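Local coordinates for hypothetical protein (Mus musculus, PDB 1VKB), which probably acts as a gamma-glutamylamine cyclotransferase, cleaving gamma-glutamyl amines to release 5-oxoproline and the free amine, at residues A[16-20]-A[74-78]; A[48-52]-A[105-109]. Residues are numbered along the deposited sequence.

Interaction 1 of 2, residues A[16-20]-A[74-78]. With FMT (formic acid), chain C.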
loop_
_atom_site.group_PDB
_atom_site.type_symbol
_atom_site.label_atom_id
_atom_site.label_comp_id
_atom_site.label_asym_id
_atom_site.label_seq_id
_atom_site.Cartn_x
_atom_site.Cartn_y
_atom_site.Cartn_z
ATOM N N ILE A 16 -4.673 -2.398 8.469
ATOM C CA ILE A 16 -4.311 -2.126 7.098
ATOM C C ILE A 16 -2.887 -2.541 6.847
ATOM O O ILE A 16 -2.071 -2.628 7.780
ATOM C CB ILE A 16 -4.511 -0.632 6.715
ATOM C CG1 ILE A 16 -3.482 0.317 7.395
ATOM C CG2 ILE A 16 -5.966 -0.145 6.996
ATOM C CD1 ILE A 16 -3.562 1.679 6.790
ATOM N N PHE A 17 -2.588 -2.783 5.578
ATOM C CA PHE A 17 -1.258 -3.150 5.136
ATOM C C PHE A 17 -0.893 -2.193 4.006
ATOM O O PHE A 17 -1.599 -2.104 3.025
ATOM C CB PHE A 17 -1.283 -4.574 4.651
ATOM C CG PHE A 17 -0.016 -5.054 3.996
ATOM C CD1 PHE A 17 1.046 -5.522 4.750
ATOM C CD2 PHE A 17 0.064 -5.124 2.625
ATOM C CE1 PHE A 17 2.188 -6.026 4.110
ATOM C CE2 PHE A 17 1.199 -5.622 2.011
ATOM C CZ PHE A 17 2.225 -6.081 2.747
ATOM N N VAL A 18 0.184 -1.460 4.223
ATOM C CA VAL A 18 0.711 -0.478 3.283
ATOM C C VAL A 18 2.039 -0.960 2.709
ATOM O O VAL A 18 2.913 -1.489 3.414
ATOM C CB VAL A 18 0.796 0.937 3.886
ATOM C CG1 VAL A 18 -0.615 1.401 4.265
ATOM C CG2 VAL A 18 1.743 1.043 5.033
ATOM N N TYR A 19 2.150 -0.809 1.403
ATOM C CA TYR A 19 3.292 -1.330 0.641
ATOM C C TYR A 19 4.027 -0.226 -0.101
ATOM O O TYR A 19 5.102 -0.470 -0.613
ATOM C CB TYR A 19 2.823 -2.382 -0.375
ATOM C CG TYR A 19 1.786 -1.844 -1.321
ATOM C CD1 TYR A 19 2.153 -1.144 -2.466
ATOM C CD2 TYR A 19 0.431 -2.039 -1.064
ATOM C CE1 TYR A 19 1.195 -0.617 -3.293
ATOM C CE2 TYR A 19 -0.514 -1.503 -1.861
ATOM C CZ TYR A 19 -0.123 -0.790 -3.001
ATOM O OH TYR A 19 -1.065 -0.265 -3.860
ATOM N N GLY A 20 3.417 0.960 -0.210
ATOM C CA GLY A 20 3.942 1.984 -1.064
ATOM C C GLY A 20 4.429 3.207 -0.341
ATOM O O GLY A 20 5.264 3.163 0.589
ATOM N N CYS A 74 4.835 -12.222 -3.696
ATOM C CA CYS A 74 4.285 -11.793 -2.437
ATOM C C CYS A 74 4.946 -10.442 -2.188
ATOM O O CYS A 74 6.154 -10.274 -2.459
ATOM C CB CYS A 74 4.545 -12.806 -1.320
ATOM S SG CYS A 74 6.019 -12.587 -0.321
ATOM N N VAL A 75 4.154 -9.465 -1.797
ATOM C CA VAL A 75 4.614 -8.069 -1.664
ATOM C C VAL A 75 4.779 -7.735 -0.179
ATOM O O VAL A 75 3.891 -8.019 0.619
ATOM C CB VAL A 75 3.651 -7.120 -2.357
ATOM C CG1 VAL A 75 3.934 -5.661 -2.026
ATOM C CG2 VAL A 75 3.750 -7.309 -3.887
ATOM N N THR A 76 5.918 -7.147 0.184
ATOM C CA THR A 76 6.226 -6.828 1.574
ATOM C C THR A 76 5.664 -5.454 1.923
ATOM O O THR A 76 5.461 -4.586 1.053
ATOM C CB THR A 76 7.782 -6.857 1.846
ATOM O OG1 THR A 76 8.442 -5.856 1.070
ATOM C CG2 THR A 76 8.406 -8.145 1.398
ATOM N N GLY A 77 5.445 -5.235 3.209
ATOM C CA GLY A 77 4.915 -3.961 3.655
ATOM C C GLY A 77 4.761 -3.969 5.143
ATOM O O GLY A 77 5.364 -4.788 5.860
ATOM N N GLU A 78 3.973 -3.014 5.597
ATOM C CA GLU A 78 3.837 -2.756 7.008
ATOM C C GLU A 78 2.373 -2.860 7.409
ATOM O O GLU A 78 1.472 -2.395 6.717
ATOM C CB GLU A 78 4.382 -1.386 7.354
ATOM C CG GLU A 78 5.895 -1.298 7.154
ATOM C CD GLU A 78 6.424 0.090 7.291
ATOM O OE1 GLU A 78 5.642 1.075 7.308
ATOM O OE2 GLU A 78 7.641 0.177 7.360
HETATM C C FMT C . 0.234 2.119 -0.008
HETATM O O1 FMT C . 0.078 0.965 0.448
HETATM O O2 FMT C . 1.183 2.923 0.185
HETATM O O HOH W 1 6.730 -2.542 -0.248
#
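The end of strand 14-18 meets the start of strand 76-82 as a short, strongly twisted antiparallel pair in the curled sheet of the gamma-glutamyl cyclotransferase-like fold. The axes of 16-18 and 76-78 approach to 5.0 Å, with 124° between their directions. V18 and E78 form a hydrogen-bonded pair, V18 N to E78 O at 3.0 Å and E78 N to V18 O at 2.9 Å. The chains stay close one step on, Y19 CA 4.3 Å from G77 CA and G77 CA 3.2 Å from V18 O; beyond it a water donates to both Y19 O and T76 O, at 2.7 Å each. The tip of the F17 ring, CZ, reaches the backbone of 75-77, 3.3 Å from V75 O at the ring edge. An ideal CB on G77 would lie 2.3 Å from V18 O and 2.8 Å from F17 CZ, so a side chain here would clash with the structure as it stands. Y19 CB packs on V75 CG1 at 3.8 Å, while the Y19 hydroxyl, OH, bonds to Y127 O and L65 N. E78 carries its carboxylate to Y80 OH and the R24 amide. After V18, amides of the YGTL sequence hold a formate, probably from the crystallisation liquor, consistent with the family's substrate-binding loop: Y19 N to formate O1 is 2.9 Å, G20 N to O2 a weak 3.0 Å, and L22 N also binds.

Interaction 2 of 2, residues A[48-52]-A[105-109]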
loop_
_atom_site.group_PDB
_atom_site.type_symbol
_atom_site.label_atom_id
_atom_site.label_comp_id
_atom_site.label_asym_id
_atom_site.label_seq_id
_atom_site.Cartn_x
_atom_site.Cartn_y
_atom_site.Cartn_z
ATOM N N THR A 48 2.189 -10.229 1.548
ATOM C CA THR A 48 0.900 -10.768 1.159
ATOM C C THR A 48 1.025 -12.266 1.042
ATOM O O THR A 48 2.075 -12.782 0.635
ATOM C CB THR A 48 0.410 -10.137 -0.151
ATOM O OG1 THR A 48 1.382 -10.277 -1.212
ATOM C CG2 THR A 48 0.225 -8.675 0.064
ATOM N N VAL A 49 0.002 -12.988 1.449
ATOM C CA VAL A 49 0.005 -14.447 1.274
ATOM C C VAL A 49 -0.124 -14.809 -0.196
ATOM O O VAL A 49 0.622 -15.648 -0.701
ATOM C CB VAL A 49 -1.087 -15.134 2.148
ATOM C CG1 VAL A 49 -1.281 -16.571 1.749
ATOM C CG2 VAL A 49 -0.717 -14.994 3.649
ATOM N N GLU A 50 -1.064 -14.177 -0.877
ATOM C CA GLU A 50 -1.197 -14.284 -2.323
ATOM C C GLU A 50 -0.166 -13.399 -3.022
ATOM O O GLU A 50 0.285 -12.397 -2.465
ATOM C CB GLU A 50 -2.611 -13.904 -2.755
ATOM C CG GLU A 50 -2.844 -14.030 -4.262
ATOM C CD GLU A 50 -2.625 -15.436 -4.829
ATOM O OE1 GLU A 50 -1.446 -15.838 -5.124
ATOM O OE2 GLU A 50 -3.673 -16.122 -5.022
ATOM N N SER A 51 0.241 -13.790 -4.230
ATOM C CA SER A 51 1.158 -12.928 -5.018
ATOM C C SER A 51 0.344 -11.922 -5.823
ATOM O O SER A 51 -0.740 -12.252 -6.330
ATOM C CB SER A 51 2.071 -13.753 -5.896
ATOM O OG SER A 51 1.319 -14.516 -6.773
ATOM N N PHE A 52 0.880 -10.716 -5.992
ATOM C CA PHE A 52 0.264 -9.696 -6.854
ATOM C C PHE A 52 1.390 -8.960 -7.565
ATOM O O PHE A 52 2.462 -8.823 -6.967
ATOM C CB PHE A 52 -0.469 -8.650 -6.010
ATOM C CG PHE A 52 -1.604 -9.207 -5.223
ATOM C CD1 PHE A 52 -2.850 -9.315 -5.794
ATOM C CD2 PHE A 52 -1.405 -9.675 -3.930
ATOM C CE1 PHE A 52 -3.911 -9.859 -5.092
ATOM C CE2 PHE A 52 -2.461 -10.209 -3.214
ATOM C CZ PHE A 52 -3.722 -10.304 -3.791
ATOM N N LEU A 105 -7.080 -8.424 2.377
ATOM C CA LEU A 105 -6.203 -9.512 1.982
ATOM C C LEU A 105 -5.538 -10.146 3.207
ATOM O O LEU A 105 -5.351 -9.499 4.227
ATOM C CB LEU A 105 -5.083 -8.995 1.056
ATOM C CG LEU A 105 -5.377 -8.327 -0.282
ATOM C CD1 LEU A 105 -4.031 -7.892 -0.927
ATOM C CD2 LEU A 105 -6.155 -9.299 -1.188
ATOM N N GLN A 106 -5.148 -11.406 3.074
ATOM C CA GLN A 106 -4.397 -12.096 4.117
ATOM C C GLN A 106 -2.932 -11.724 3.991
ATOM O O GLN A 106 -2.346 -11.843 2.910
ATOM C CB GLN A 106 -4.529 -13.603 3.983
ATOM C CG GLN A 106 -3.929 -14.371 5.098
ATOM C CD GLN A 106 -4.057 -15.883 4.871
ATOM O OE1 GLN A 106 -4.489 -16.323 3.795
ATOM N NE2 GLN A 106 -3.667 -16.670 5.864
ATOM N N VAL A 107 -2.339 -11.362 5.135
ATOM C CA VAL A 107 -0.937 -10.918 5.230
ATOM C C VAL A 107 -0.192 -11.819 6.209
ATOM O O VAL A 107 -0.607 -12.040 7.340
ATOM C CB VAL A 107 -0.839 -9.437 5.651
ATOM C CG1 VAL A 107 0.593 -9.021 5.919
ATOM C CG2 VAL A 107 -1.520 -8.512 4.611
ATOM N N GLN A 108 0.851 -12.444 5.712
ATOM C CA GLN A 108 1.742 -13.220 6.543
ATOM C C GLN A 108 2.566 -12.239 7.425
ATOM O O GLN A 108 3.187 -11.262 6.926
ATOM C CB GLN A 108 2.653 -14.067 5.660
ATOM C CG GLN A 108 3.676 -14.876 6.460
ATOM C CD GLN A 108 4.725 -15.551 5.592
ATOM O OE1 GLN A 108 4.922 -15.199 4.421
ATOM N NE2 GLN A 108 5.410 -16.525 6.176
ATOM N N VAL A 109 2.580 -12.504 8.728
ATOM C CA VAL A 109 3.295 -11.662 9.680
ATOM C C VAL A 109 4.773 -12.062 9.681
ATOM O O VAL A 109 5.112 -13.229 9.922
ATOM C CB VAL A 109 2.699 -11.811 11.065
ATOM C CG1 VAL A 109 3.534 -11.053 12.111
ATOM C CG2 VAL A 109 1.238 -11.346 11.046
HETATM O O HOH W 2 3.675 -14.748 1.857
HETATM O O HOH W 3 -2.838 -12.095 0.198
#
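T48 closes strand 40-48 at the frayed end of an antiparallel pair, 40-48 with 101-109, in the gamma-glutamyl cyclotransferase-like fold, where the pairing gives way to the loop leading to strand 54-57. It forms a non-hydrogen-bonded pair with V107, T48 CA to V107 CA 4.5 Å, and both side chains lie on the sheet face that carries F17. The hydroxyl of T48 donates from OG1 to E50 O at 2.7 Å, tying the loop back on itself, and OG1 also takes the V75 amide. T48 O is linked to Q108 OE1 through a water, at 2.8 Å and 2.9 Å respectively. V49 supplies the one direct backbone bond of the contact, V49 N to Q106 O at 3.0 Å and nearly straight (173°). Its CG2 lies along the strand, 3.6 Å from Q106 CG and 4.0 Å from Q108 CB, while the Q106 amide end turns to S121. E50 is reached only through water: a second one bridges E50 N (2.9 Å) and Q106 O (2.8 Å). Q106 O thus accepts both V49 N and this water. E50 OE1 accepts the amide of the next residue, S51 N, at 2.8 Å. F52 then brings the chain back inward, its buried ring meeting the L105 side chain obliquely, with F52 CE2 3.6 Å from L105 CD1.

In the fold
The two contacts sit 9 Å apart, centre to centre, in one curled sheet, in which strand 40-48 pairs with both 76-82 and 101-109. Their segments alternate along the chain (16-20, 48-52, 74-78, 105-109), so each pairing spans one segment of the other. They touch directly: V75 O probably accepts a hydrogen bond from T48 N at 2.9 Å, and F17 CD1 packs on V107 CG1 at 3.7 Å. The C47-C74 disulfide fastens the same neighbouring strand ends. Interaction 1 is buried near the chain centre; interaction 2, 12 Å from that centre, is partly buried. Together they join strands 14-18, 76-82, 40-48 and 101-109 beside the formate-holding loop, probably the substrate site.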